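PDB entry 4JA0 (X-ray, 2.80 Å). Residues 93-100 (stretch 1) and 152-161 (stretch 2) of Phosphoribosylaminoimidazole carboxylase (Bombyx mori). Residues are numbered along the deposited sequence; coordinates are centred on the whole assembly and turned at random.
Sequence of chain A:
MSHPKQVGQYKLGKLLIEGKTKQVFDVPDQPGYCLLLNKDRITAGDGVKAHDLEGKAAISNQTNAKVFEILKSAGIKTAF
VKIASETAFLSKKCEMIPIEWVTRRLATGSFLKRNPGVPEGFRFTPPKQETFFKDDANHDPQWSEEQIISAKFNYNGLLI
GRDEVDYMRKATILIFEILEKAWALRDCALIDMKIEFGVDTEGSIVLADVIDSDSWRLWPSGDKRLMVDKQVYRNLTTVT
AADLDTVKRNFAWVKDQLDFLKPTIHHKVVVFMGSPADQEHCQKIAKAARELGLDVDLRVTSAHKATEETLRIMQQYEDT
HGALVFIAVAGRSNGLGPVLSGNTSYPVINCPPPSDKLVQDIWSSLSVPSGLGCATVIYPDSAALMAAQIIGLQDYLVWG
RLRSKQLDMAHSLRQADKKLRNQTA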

# COMPACT_ATOMS: atom_id res chain seq x y z
N LYS A 93 37.09 20.57 -41.07
CA LYS A 93 36.54 21.46 -42.09
C LYS A 93 35.00 21.51 -42.10
O LYS A 93 34.33 20.47 -42.11
CB LYS A 93 37.04 21.07 -43.49
CG LYS A 93 36.74 22.12 -44.55
CD LYS A 93 37.09 21.66 -45.95
CE LYS A 93 38.58 21.43 -46.11
NZ LYS A 93 38.93 21.16 -47.54
N CYS A 94 34.45 22.73 -42.09
CA CYS A 94 33.00 22.94 -42.05
C CYS A 94 32.54 24.30 -42.60
O CYS A 94 33.30 25.27 -42.56
CB CYS A 94 32.48 22.72 -40.62
SG CYS A 94 33.15 23.83 -39.40
N GLU A 95 31.31 24.36 -43.11
CA GLU A 95 30.80 25.63 -43.67
C GLU A 95 30.22 26.55 -42.61
O GLU A 95 29.27 26.20 -41.91
CB GLU A 95 29.75 25.38 -44.77
CG GLU A 95 30.25 24.59 -45.97
CD GLU A 95 29.26 24.54 -47.12
OE1 GLU A 95 28.10 24.98 -46.94
OE2 GLU A 95 29.63 24.03 -48.20
N MET A 96 30.76 27.75 -42.54
CA MET A 96 30.41 28.65 -41.46
C MET A 96 29.03 29.27 -41.61
O MET A 96 28.59 29.61 -42.71
CB MET A 96 31.46 29.76 -41.34
CG MET A 96 32.86 29.24 -41.16
SD MET A 96 33.08 28.36 -39.59
CE MET A 96 32.91 29.69 -38.40
N ILE A 97 28.33 29.39 -40.48
CA ILE A 97 27.12 30.17 -40.41
C ILE A 97 27.59 31.61 -40.20
O ILE A 97 28.31 31.89 -39.24
CB ILE A 97 26.19 29.79 -39.21
CG1 ILE A 97 26.16 28.27 -38.95
CG2 ILE A 97 24.79 30.35 -39.41
CD1 ILE A 97 25.81 27.46 -40.13
N PRO A 98 27.18 32.52 -41.08
CA PRO A 98 27.61 33.92 -41.01
C PRO A 98 26.90 34.71 -39.90
O PRO A 98 26.37 35.78 -40.16
CB PRO A 98 27.20 34.47 -42.37
CG PRO A 98 26.04 33.65 -42.78
CD PRO A 98 26.28 32.27 -42.23
N ILE A 99 26.88 34.16 -38.69
CA ILE A 99 26.34 34.86 -37.53
C ILE A 99 27.40 34.93 -36.46
O ILE A 99 28.08 33.94 -36.17
CB ILE A 99 25.14 34.13 -36.92
CG1 ILE A 99 24.09 33.84 -37.99
CG2 ILE A 99 24.56 34.93 -35.74
CD1 ILE A 99 23.44 35.10 -38.55
N GLU A 100 27.58 36.11 -35.87
CA GLU A 100 28.33 36.20 -34.63
C GLU A 100 27.38 36.03 -33.44
O GLU A 100 26.43 36.78 -33.27
CB GLU A 100 29.07 37.53 -34.56
CG GLU A 100 30.22 37.63 -35.54
CD GLU A 100 30.88 39.00 -35.53
OE1 GLU A 100 30.43 39.86 -34.74
OE2 GLU A 100 31.84 39.20 -36.31
N LYS A 152 16.72 31.51 -44.23
CA LYS A 152 16.85 30.18 -44.80
C LYS A 152 18.28 29.81 -45.24
O LYS A 152 18.48 29.42 -46.39
CB LYS A 152 15.85 29.98 -45.94
CG LYS A 152 14.43 29.71 -45.45
CD LYS A 152 13.42 29.80 -46.58
CE LYS A 152 12.00 29.63 -46.05
NZ LYS A 152 10.98 29.80 -47.13
N PHE A 153 19.24 29.96 -44.33
CA PHE A 153 20.62 29.54 -44.56
C PHE A 153 20.67 28.02 -44.75
O PHE A 153 19.88 27.28 -44.14
CB PHE A 153 21.50 29.92 -43.38
CG PHE A 153 21.70 31.39 -43.21
CD1 PHE A 153 21.28 32.03 -42.05
CD2 PHE A 153 22.31 32.15 -44.19
CE1 PHE A 153 21.46 33.42 -41.88
CE2 PHE A 153 22.50 33.52 -44.02
CZ PHE A 153 22.08 34.15 -42.87
N ASN A 154 21.58 27.54 -45.59
CA ASN A 154 21.67 26.11 -45.86
C ASN A 154 23.14 25.74 -46.06
O ASN A 154 23.78 26.21 -46.99
CB ASN A 154 20.81 25.74 -47.08
CG ASN A 154 20.60 24.22 -47.25
OD1 ASN A 154 21.37 23.42 -46.72
ND2 ASN A 154 19.57 23.83 -48.00
N TYR A 155 23.66 24.90 -45.17
CA TYR A 155 25.06 24.53 -45.19
C TYR A 155 25.23 23.05 -45.02
O TYR A 155 24.58 22.45 -44.17
CB TYR A 155 25.82 25.27 -44.08
CG TYR A 155 25.79 26.75 -44.26
CD1 TYR A 155 26.60 27.36 -45.22
CD2 TYR A 155 24.94 27.56 -43.50
CE1 TYR A 155 26.58 28.70 -45.41
CE2 TYR A 155 24.91 28.92 -43.68
CZ TYR A 155 25.73 29.48 -44.64
OH TYR A 155 25.72 30.84 -44.85
N ASN A 156 26.06 22.46 -45.88
CA ASN A 156 26.34 21.02 -45.84
C ASN A 156 25.10 20.17 -45.64
O ASN A 156 25.12 19.17 -44.93
CB ASN A 156 27.42 20.70 -44.79
CG ASN A 156 28.85 20.81 -45.34
OD1 ASN A 156 29.16 20.28 -46.42
ND2 ASN A 156 29.72 21.50 -44.61
N GLY A 157 23.99 20.61 -46.26
CA GLY A 157 22.75 19.86 -46.24
C GLY A 157 21.91 20.13 -45.01
O GLY A 157 20.80 19.62 -44.87
N LEU A 158 22.44 20.95 -44.12
CA LEU A 158 21.70 21.31 -42.93
C LEU A 158 21.09 22.68 -43.13
O LEU A 158 21.78 23.70 -43.18
CB LEU A 158 22.59 21.30 -41.68
CG LEU A 158 21.85 21.66 -40.40
CD1 LEU A 158 20.84 20.59 -40.04
CD2 LEU A 158 22.81 21.91 -39.27
N LEU A 159 19.78 22.70 -43.25
CA LEU A 159 19.05 23.94 -43.28
C LEU A 159 18.83 24.42 -41.84
O LEU A 159 18.40 23.65 -40.96
CB LEU A 159 17.73 23.71 -44.02
CG LEU A 159 16.79 24.88 -44.18
CD1 LEU A 159 16.08 24.85 -45.53
CD2 LEU A 159 15.77 24.80 -43.05
N ILE A 160 19.14 25.68 -41.59
CA ILE A 160 19.06 26.25 -40.24
C ILE A 160 17.68 26.78 -39.90
O ILE A 160 17.30 27.87 -40.34
CB ILE A 160 20.08 27.39 -40.05
CG1 ILE A 160 21.50 26.87 -40.21
CG2 ILE A 160 19.91 28.06 -38.68
CD1 ILE A 160 22.47 27.57 -39.35
N GLY A 161 16.94 26.00 -39.11
CA GLY A 161 15.63 26.42 -38.64
C GLY A 161 15.69 26.73 -37.15
O GLY A 161 16.77 26.74 -36.55

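Stretch 2 folds back on itself as a hairpin. A type I' turn runs from Tyr155 to Leu158, with Asn156 and Gly157 both at positive phi (44° and 85°), and the pair Tyr155 N to Leu158 O (3.0 Å) and Leu158 N to Tyr155 O (2.6 Å) closes it; Ile160 N to Phe153 O (3.1 Å) continues the ladder. Stretch 1 is extended around Glu95 and Met96 and comes closest, CA to CA, where Glu95 lies 6.0 Å from Tyr155. No backbone-to-backbone hydrogen bond links the two stretches; most contacts involve side chains, with backbone atoms Met96 O and Asn156 N also taking part.

Tyr155 is central, with the largest covered area. Met96 O lies over one face of its ring, 3.5 Å from Tyr155 CZ, while Glu95 OE1 sits at the ring edge, 3.3 Å from Tyr155 CD1. The same carboxylate oxygen accepts a weak hydrogen bond from Asn156 N (3.4 Å, 143° at the hydrogen), the one hydrogen bond across the interface; Glu95 CG also meets Asn156 ND2 at 3.4 Å.

Much of the remainder is apolar van der Waals packing. Ile97 CD1 reaches both Tyr155 CD2 (3.5 Å) and Ile160 CD1 (3.4 Å), bridging the two arms of the hairpin. Pro98 packs against two rings: its CD lies over one face of Phe153, setting aliphatic carbon against an aromatic face, and is 3.0 Å from Tyr155 OH. Ile99 CD1 adds a looser contact with Phe153 CE1 at 4.2 Å.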